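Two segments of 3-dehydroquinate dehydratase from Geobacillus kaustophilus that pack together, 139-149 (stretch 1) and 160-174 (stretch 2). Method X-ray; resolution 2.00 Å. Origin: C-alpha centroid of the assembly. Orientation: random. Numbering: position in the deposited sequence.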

ATOM      1  N   SER A 139      -2.133 -35.077   8.411  1.00 42.55           N
ATOM      2  CA  SER A 139      -2.856 -34.181   7.514  1.00 36.06           C
ATOM      3  C   SER A 139      -2.732 -32.745   8.030  1.00 26.94           C
ATOM      4  O   SER A 139      -3.696 -31.996   8.061  1.00 32.15           O
ATOM      5  CB  SER A 139      -4.334 -34.580   7.429  1.00 38.38           C
ATOM      6  OG  SER A 139      -4.481 -35.945   7.053  1.00 44.11           O
ATOM      7  N   VAL A 140      -1.533 -32.379   8.450  1.00 28.34           N
ATOM      8  CA  VAL A 140      -1.280 -31.031   8.946  1.00 30.78           C
ATOM      9  C   VAL A 140      -0.456 -30.262   7.916  1.00 23.84           C
ATOM     10  O   VAL A 140       0.527 -30.770   7.397  1.00 22.05           O
ATOM     11  CB  VAL A 140      -0.489 -31.050  10.271  1.00 28.70           C
ATOM     12  CG1 VAL A 140      -0.271 -29.635  10.753  1.00 34.12           C
ATOM     13  CG2 VAL A 140      -1.238 -31.862  11.329  1.00 36.52           C
ATOM     14  N   TRP A 141      -0.868 -29.038   7.626  1.00 24.17           N
ATOM     15  CA  TRP A 141      -0.156 -28.208   6.665  1.00 24.27           C
ATOM     16  C   TRP A 141       1.145 -27.704   7.253  1.00 24.42           C
ATOM     17  O   TRP A 141       1.242 -27.455   8.450  1.00 25.15           O
ATOM     18  CB  TRP A 141      -1.019 -27.036   6.240  1.00 21.25           C
ATOM     19  CG  TRP A 141      -2.276 -27.479   5.567  1.00 27.16           C
ATOM     20  CD1 TRP A 141      -3.511 -27.603   6.130  1.00 29.56           C
ATOM     21  CD2 TRP A 141      -2.424 -27.833   4.189  1.00 27.81           C
ATOM     22  NE1 TRP A 141      -4.423 -27.998   5.185  1.00 31.01           N
ATOM     23  CE2 TRP A 141      -3.781 -28.147   3.983  1.00 29.29           C
ATOM     24  CE3 TRP A 141      -1.537 -27.913   3.106  1.00 31.04           C
ATOM     25  CZ2 TRP A 141      -4.280 -28.534   2.733  1.00 30.35           C
ATOM     26  CZ3 TRP A 141      -2.032 -28.297   1.862  1.00 33.35           C
ATOM     27  CH2 TRP A 141      -3.395 -28.602   1.689  1.00 30.66           C
ATOM     28  N   LEU A 142       2.153 -27.565   6.403  1.00 23.10           N
ATOM     29  CA  LEU A 142       3.444 -27.111   6.863  1.00 18.72           C
ATOM     30  C   LEU A 142       3.820 -25.749   6.319  1.00 22.81           C
ATOM     31  O   LEU A 142       3.905 -25.549   5.104  1.00 15.54           O
ATOM     32  CB  LEU A 142       4.537 -28.115   6.493  1.00 21.05           C
ATOM     33  CG  LEU A 142       5.938 -27.705   6.968  1.00 16.85           C
ATOM     34  CD1 LEU A 142       5.940 -27.687   8.480  1.00 16.38           C
ATOM     35  CD2 LEU A 142       6.992 -28.666   6.440  1.00 23.66           C
ATOM     36  N   VAL A 143       4.034 -24.820   7.244  1.00 16.95           N
ATOM     37  CA  VAL A 143       4.461 -23.474   6.916  1.00 16.67           C
ATOM     38  C   VAL A 143       5.959 -23.438   7.238  1.00 17.69           C
ATOM     39  O   VAL A 143       6.354 -23.737   8.365  1.00 22.00           O
ATOM     40  CB  VAL A 143       3.727 -22.415   7.808  1.00 18.49           C
ATOM     41  CG1 VAL A 143       4.273 -21.017   7.529  1.00 17.23           C
ATOM     42  CG2 VAL A 143       2.236 -22.458   7.552  1.00 17.34           C
ATOM     43  N   VAL A 144       6.803 -23.119   6.268  1.00 14.87           N
ATOM     44  CA  VAL A 144       8.218 -23.017   6.553  1.00 14.76           C
ATOM     45  C   VAL A 144       8.572 -21.552   6.499  1.00 19.18           C
ATOM     46  O   VAL A 144       8.399 -20.888   5.464  1.00 22.45           O
ATOM     47  CB  VAL A 144       9.073 -23.793   5.578  1.00 20.74           C
ATOM     48  CG1 VAL A 144      10.567 -23.605   5.943  1.00 14.91           C
ATOM     49  CG2 VAL A 144       8.687 -25.282   5.656  1.00 19.42           C
ATOM     50  N   SER A 145       9.097 -21.051   7.611  1.00 19.34           N
ATOM     51  CA  SER A 145       9.396 -19.643   7.716  1.00 23.22           C
ATOM     52  C   SER A 145      10.810 -19.226   8.047  1.00 26.31           C
ATOM     53  O   SER A 145      11.671 -20.038   8.403  1.00 27.65           O
ATOM     54  CB  SER A 145       8.440 -19.021   8.734  1.00 21.33           C
ATOM     55  OG  SER A 145       8.571 -19.632  10.008  1.00 26.28           O
ATOM     56  N   ARG A 146      11.011 -17.920   7.934  1.00 26.92           N
ATOM     57  CA  ARG A 146      12.270 -17.255   8.195  1.00 21.20           C
ATOM     58  C   ARG A 146      11.884 -15.860   8.655  1.00 23.04           C
ATOM     59  O   ARG A 146      11.061 -15.211   8.007  1.00 21.38           O
ATOM     60  CB  ARG A 146      13.082 -17.123   6.914  1.00 26.54           C
ATOM     61  CG  ARG A 146      14.529 -16.737   7.140  1.00 29.96           C
ATOM     62  CD  ARG A 146      15.317 -17.932   7.691  1.00 40.42           C
ATOM     63  NE  ARG A 146      16.704 -17.946   7.223  1.00 44.23           N
ATOM     64  CZ  ARG A 146      17.651 -17.130   7.672  1.00 39.73           C
ATOM     65  NH1 ARG A 146      17.362 -16.240   8.610  1.00 40.83           N
ATOM     66  NH2 ARG A 146      18.880 -17.195   7.168  1.00 38.45           N
ATOM     67  N   HIS A 147      12.478 -15.407   9.758  1.00 16.91           N
ATOM     68  CA  HIS A 147      12.209 -14.079  10.285  1.00 25.45           C
ATOM     69  C   HIS A 147      13.522 -13.297  10.479  1.00 23.50           C
ATOM     70  O   HIS A 147      14.467 -13.785  11.111  1.00 26.22           O
ATOM     71  CB  HIS A 147      11.448 -14.190  11.612  1.00 19.30           C
ATOM     72  CG  HIS A 147      10.258 -15.107  11.552  1.00 28.17           C
ATOM     73  ND1 HIS A 147       8.962 -14.650  11.436  1.00 33.70           N
ATOM     74  CD2 HIS A 147      10.175 -16.459  11.555  1.00 28.94           C
ATOM     75  CE1 HIS A 147       8.135 -15.678  11.369  1.00 29.44           C
ATOM     76  NE2 HIS A 147       8.845 -16.788  11.438  1.00 32.82           N
ATOM     77  N   TYR A 148      13.579 -12.090   9.922  1.00 19.36           N
ATOM     78  CA  TYR A 148      14.753 -11.224  10.046  1.00 20.28           C
ATOM     79  C   TYR A 148      14.383 -10.022  10.916  1.00 20.25           C
ATOM     80  O   TYR A 148      13.796  -9.072  10.427  1.00 17.76           O
ATOM     81  CB  TYR A 148      15.186 -10.731   8.668  1.00 17.49           C
ATOM     82  CG  TYR A 148      15.707 -11.841   7.795  1.00 24.80           C
ATOM     83  CD1 TYR A 148      16.950 -12.418   8.047  1.00 24.66           C
ATOM     84  CD2 TYR A 148      14.940 -12.352   6.748  1.00 22.91           C
ATOM     85  CE1 TYR A 148      17.418 -13.480   7.278  1.00 24.37           C
ATOM     86  CE2 TYR A 148      15.400 -13.418   5.970  1.00 23.12           C
ATOM     87  CZ  TYR A 148      16.639 -13.972   6.244  1.00 22.54           C
ATOM     88  OH  TYR A 148      17.098 -15.011   5.486  1.00 24.79           O
ATOM     89  N   PHE A 149      14.731 -10.064  12.199  1.00 23.19           N
ATOM     90  CA  PHE A 149      14.380  -8.970  13.111  1.00 20.92           C
ATOM     91  C   PHE A 149      15.358  -7.806  13.161  1.00 20.30           C
ATOM     92  O   PHE A 149      15.009  -6.729  13.649  1.00 17.98           O
ATOM     93  CB  PHE A 149      14.174  -9.510  14.527  1.00 22.63           C
ATOM     94  CG  PHE A 149      12.759  -9.947  14.815  1.00 25.68           C
ATOM     95  CD1 PHE A 149      11.895  -9.120  15.529  1.00 19.59           C
ATOM     96  CD2 PHE A 149      12.284 -11.168  14.342  1.00 22.99           C
ATOM     97  CE1 PHE A 149      10.575  -9.499  15.768  1.00 23.89           C
ATOM     98  CE2 PHE A 149      10.961 -11.562  14.575  1.00 28.73           C
ATOM     99  CZ  PHE A 149      10.105 -10.728  15.286  1.00 29.07           C
ATOM    100  N   ALA A 160      15.635 -16.487  -2.404  1.00 15.72           N
ATOM    101  CA  ALA A 160      16.273 -17.775  -2.156  1.00 18.79           C
ATOM    102  C   ALA A 160      15.635 -18.498  -0.964  1.00 20.97           C
ATOM    103  O   ALA A 160      15.386 -19.707  -1.027  1.00 18.00           O
ATOM    104  CB  ALA A 160      17.774 -17.582  -1.919  1.00 22.78           C
ATOM    105  N   ASP A 161      15.353 -17.765   0.118  1.00 20.81           N
ATOM    106  CA  ASP A 161      14.704 -18.362   1.290  1.00 18.22           C
ATOM    107  C   ASP A 161      13.390 -19.032   0.935  1.00 16.38           C
ATOM    108  O   ASP A 161      13.121 -20.152   1.353  1.00 21.13           O
ATOM    109  CB  ASP A 161      14.405 -17.312   2.379  1.00 21.38           C
ATOM    110  CG  ASP A 161      15.649 -16.843   3.104  1.00 23.18           C
ATOM    111  OD1 ASP A 161      16.582 -17.656   3.314  1.00 25.03           O
ATOM    112  OD2 ASP A 161      15.682 -15.654   3.487  1.00 26.60           O
ATOM    113  N   MET A 162      12.560 -18.336   0.164  1.00 20.92           N
ATOM    114  CA  MET A 162      11.269 -18.875  -0.208  1.00 16.63           C
ATOM    115  C   MET A 162      11.406 -20.043  -1.187  1.00 17.74           C
ATOM    116  O   MET A 162      10.635 -20.992  -1.140  1.00 16.36           O
ATOM    117  CB  MET A 162      10.380 -17.768  -0.796  1.00 17.47           C
ATOM    118  CG  MET A 162       9.828 -16.824   0.269  1.00 20.83           C
ATOM    119  SD  MET A 162       8.802 -15.480  -0.337  1.00 22.50           S
ATOM    120  CE  MET A 162      10.053 -14.297  -0.939  1.00 12.14           C
ATOM    121  N   ARG A 163      12.382 -19.974  -2.080  1.00 21.17           N
ATOM    122  CA  ARG A 163      12.561 -21.070  -3.020  1.00 23.98           C
ATOM    123  C   ARG A 163      12.947 -22.326  -2.249  1.00 24.21           C
ATOM    124  O   ARG A 163      12.445 -23.405  -2.532  1.00 24.06           O
ATOM    125  CB  ARG A 163      13.643 -20.734  -4.052  1.00 22.31           C
ATOM    126  CG  ARG A 163      13.232 -19.659  -5.045  1.00 27.13           C
ATOM    127  CD  ARG A 163      13.801 -19.954  -6.422  1.00 39.67           C
ATOM    128  NE  ARG A 163      15.240 -19.738  -6.472  1.00 45.22           N
ATOM    129  CZ  ARG A 163      16.085 -20.483  -7.182  1.00 43.50           C
ATOM    130  NH1 ARG A 163      15.630 -21.500  -7.902  1.00 47.15           N
ATOM    131  NH2 ARG A 163      17.383 -20.210  -7.173  1.00 36.36           N
ATOM    132  N   GLN A 164      13.821 -22.168  -1.258  1.00 19.65           N
ATOM    133  CA  GLN A 164      14.298 -23.286  -0.447  1.00 21.88           C
ATOM    134  C   GLN A 164      13.173 -23.874   0.411  1.00 22.72           C
ATOM    135  O   GLN A 164      13.075 -25.094   0.576  1.00 23.58           O
ATOM    136  CB  GLN A 164      15.455 -22.819   0.440  1.00 25.04           C
ATOM    137  CG  GLN A 164      16.392 -23.927   0.889  1.00 39.32           C
ATOM    138  CD  GLN A 164      17.378 -24.314  -0.194  1.00 38.35           C
ATOM    139  OE1 GLN A 164      16.998 -24.839  -1.241  1.00 46.16           O
ATOM    140  NE2 GLN A 164      18.654 -24.040   0.048  1.00 40.08           N
ATOM    141  N   ALA A 165      12.336 -23.004   0.967  1.00 17.29           N
ATOM    142  CA  ALA A 165      11.229 -23.460   1.790  1.00 18.14           C
ATOM    143  C   ALA A 165      10.390 -24.430   0.952  1.00 21.95           C
ATOM    144  O   ALA A 165      10.017 -25.506   1.419  1.00 20.54           O
ATOM    145  CB  ALA A 165      10.389 -22.276   2.241  1.00 15.31           C
ATOM    146  N   GLU A 166      10.106 -24.048  -0.291  1.00 19.30           N
ATOM    147  CA  GLU A 166       9.335 -24.902  -1.173  1.00 22.30           C
ATOM    148  C   GLU A 166      10.152 -26.162  -1.461  1.00 22.45           C
ATOM    149  O   GLU A 166       9.600 -27.246  -1.494  1.00 21.82           O
ATOM    150  CB  GLU A 166       8.994 -24.181  -2.487  1.00 16.51           C
ATOM    151  CG  GLU A 166       8.181 -25.051  -3.455  1.00 20.83           C
ATOM    152  CD  GLU A 166       7.951 -24.363  -4.791  1.00 24.00           C
ATOM    153  OE1 GLU A 166       8.929 -23.866  -5.378  1.00 28.31           O
ATOM    154  OE2 GLU A 166       6.795 -24.314  -5.246  1.00 28.33           O
ATOM    155  N   ARG A 167      11.460 -26.015  -1.653  1.00 20.78           N
ATOM    156  CA  ARG A 167      12.332 -27.173  -1.905  1.00 25.51           C
ATOM    157  C   ARG A 167      12.243 -28.207  -0.764  1.00 31.10           C
ATOM    158  O   ARG A 167      12.288 -29.423  -1.013  1.00 30.05           O
ATOM    159  CB  ARG A 167      13.793 -26.739  -2.048  1.00 25.99           C
ATOM    160  CG  ARG A 167      14.076 -25.761  -3.170  1.00 34.63           C
ATOM    161  CD  ARG A 167      14.893 -26.398  -4.280  1.00 36.80           C
ATOM    162  NE  ARG A 167      15.185 -25.450  -5.351  1.00 37.82           N
ATOM    163  CZ  ARG A 167      15.991 -24.395  -5.236  1.00 42.18           C
ATOM    164  NH1 ARG A 167      16.610 -24.133  -4.088  1.00 48.68           N
ATOM    165  NH2 ARG A 167      16.168 -23.589  -6.273  1.00 41.19           N
ATOM    166  N   TYR A 168      12.116 -27.730   0.477  1.00 26.70           N
ATOM    167  CA  TYR A 168      12.023 -28.619   1.642  1.00 30.55           C
ATOM    168  C   TYR A 168      10.636 -29.211   1.870  1.00 28.40           C
ATOM    169  O   TYR A 168      10.400 -29.879   2.875  1.00 32.08           O
ATOM    170  CB  TYR A 168      12.464 -27.892   2.916  1.00 26.88           C
ATOM    171  CG  TYR A 168      13.954 -27.691   3.042  1.00 33.85           C
ATOM    172  CD1 TYR A 168      14.489 -26.415   3.225  1.00 37.93           C
ATOM    173  CD2 TYR A 168      14.836 -28.777   3.022  1.00 40.75           C
ATOM    174  CE1 TYR A 168      15.852 -26.219   3.388  1.00 32.88           C
ATOM    175  CE2 TYR A 168      16.216 -28.591   3.184  1.00 38.63           C
ATOM    176  CZ  TYR A 168      16.712 -27.306   3.368  1.00 43.04           C
ATOM    177  OH  TYR A 168      18.064 -27.095   3.553  1.00 40.44           O
ATOM    178  N   GLY A 169       9.709 -28.947   0.957  1.00 25.48           N
ATOM    179  CA  GLY A 169       8.380 -29.504   1.094  1.00 24.94           C
ATOM    180  C   GLY A 169       7.333 -28.634   1.753  1.00 21.52           C
ATOM    181  O   GLY A 169       6.261 -29.120   2.105  1.00 23.77           O
ATOM    182  N   ALA A 170       7.622 -27.351   1.928  1.00 21.37           N
ATOM    183  CA  ALA A 170       6.646 -26.467   2.548  1.00 21.60           C
ATOM    184  C   ALA A 170       5.328 -26.403   1.778  1.00 24.43           C
ATOM    185  O   ALA A 170       5.297 -26.520   0.544  1.00 22.80           O
ATOM    186  CB  ALA A 170       7.230 -25.056   2.675  1.00 22.96           C
ATOM    187  N   ASP A 171       4.235 -26.228   2.509  1.00 17.03           N
ATOM    188  CA  ASP A 171       2.937 -26.070   1.887  1.00 15.68           C
ATOM    189  C   ASP A 171       2.724 -24.568   1.718  1.00 18.46           C
ATOM    190  O   ASP A 171       1.985 -24.115   0.838  1.00 10.70           O
ATOM    191  CB  ASP A 171       1.826 -26.655   2.758  1.00 15.15           C
ATOM    192  CG  ASP A 171       1.833 -28.188   2.768  1.00 24.76           C
ATOM    193  OD1 ASP A 171       1.813 -28.788   1.675  1.00 19.06           O
ATOM    194  OD2 ASP A 171       1.865 -28.780   3.859  1.00 22.08           O
ATOM    195  N   ILE A 172       3.390 -23.809   2.584  1.00 19.45           N
ATOM    196  CA  ILE A 172       3.323 -22.353   2.578  1.00 17.02           C
ATOM    197  C   ILE A 172       4.701 -21.854   2.983  1.00 18.82           C
ATOM    198  O   ILE A 172       5.290 -22.369   3.924  1.00 17.85           O
ATOM    199  CB  ILE A 172       2.295 -21.822   3.609  1.00 15.72           C
ATOM    200  CG1 ILE A 172       0.899 -22.328   3.249  1.00 15.69           C
ATOM    201  CG2 ILE A 172       2.358 -20.302   3.675  1.00 15.84           C
ATOM    202  CD1 ILE A 172      -0.209 -21.791   4.135  1.00 13.97           C
ATOM    203  N   ALA A 173       5.210 -20.859   2.258  1.00 16.66           N
ATOM    204  CA  ALA A 173       6.520 -20.284   2.541  1.00 17.77           C
ATOM    205  C   ALA A 173       6.325 -18.945   3.236  1.00 19.41           C
ATOM    206  O   ALA A 173       5.521 -18.123   2.783  1.00 14.35           O
ATOM    207  CB  ALA A 173       7.285 -20.079   1.246  1.00 12.27           C
ATOM    208  N   LYS A 174       7.039 -18.713   4.335  1.00 13.96           N
ATOM    209  CA  LYS A 174       6.876 -17.443   5.035  1.00 15.92           C
ATOM    210  C   LYS A 174       8.185 -16.706   5.322  1.00 18.42           C
ATOM    211  O   LYS A 174       9.161 -17.311   5.770  1.00 20.06           O
ATOM    212  CB  LYS A 174       6.105 -17.666   6.343  1.00 18.59           C
ATOM    213  CG  LYS A 174       6.001 -16.423   7.239  1.00 17.33           C
ATOM    214  CD  LYS A 174       5.297 -16.716   8.567  1.00 17.26           C
ATOM    215  CE  LYS A 174       5.405 -15.514   9.489  1.00 23.42           C
ATOM    216  NZ  LYS A 174       5.213 -15.840  10.923  1.00 29.64           N
TER

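Strand 141-148 lies beside strand 172-174 as a parallel pair, their axes 15° apart, while helix 160-167 runs nearly antiparallel to strand 141-148 (154°) before the chain turns at Gly 169. That turn is a Schellman motif, and its positive phi suits glycine, since a CB would jam against the preceding carbonyl. The backbones zip: Leu 142 O accepts from both Asp 171 N (2.7 Å) and Ile 172 N (3.1 Å), Val 144 N donates to Ile 172 O (2.9 Å), Lys 174 N to Val 144 O (2.8 Å), and Arg 146 N weakly to Lys 174 O (2.9 Å). Asp 171 starts the ladder with its side chain, OD2 accepting from Leu 142 N (2.8 Å). On one face, buried Val 144 packs against the helix through CB to Ala 165 CB (3.9 Å) and closely against the following loop through CG2 to Ala 170 CB (3.3 Å); each alanine puts just a methyl there. The opposite face carries Val 143, Ile 172, Ser 145 and Lys 174. Val 143 CG2 packs 4.0 Å from Ile 172 CB, and the extended, all-t Lys 174 brings NZ to 3.0 Å from His 147 CE1, at the ring edge. On the helix, Asp 161 OD2 accepts from Tyr 148 OH (2.5 Å); Arg 146 NE forms only a long salt bridge with Asp 161 OD1 (3.9 Å), out of the guanidinium plane.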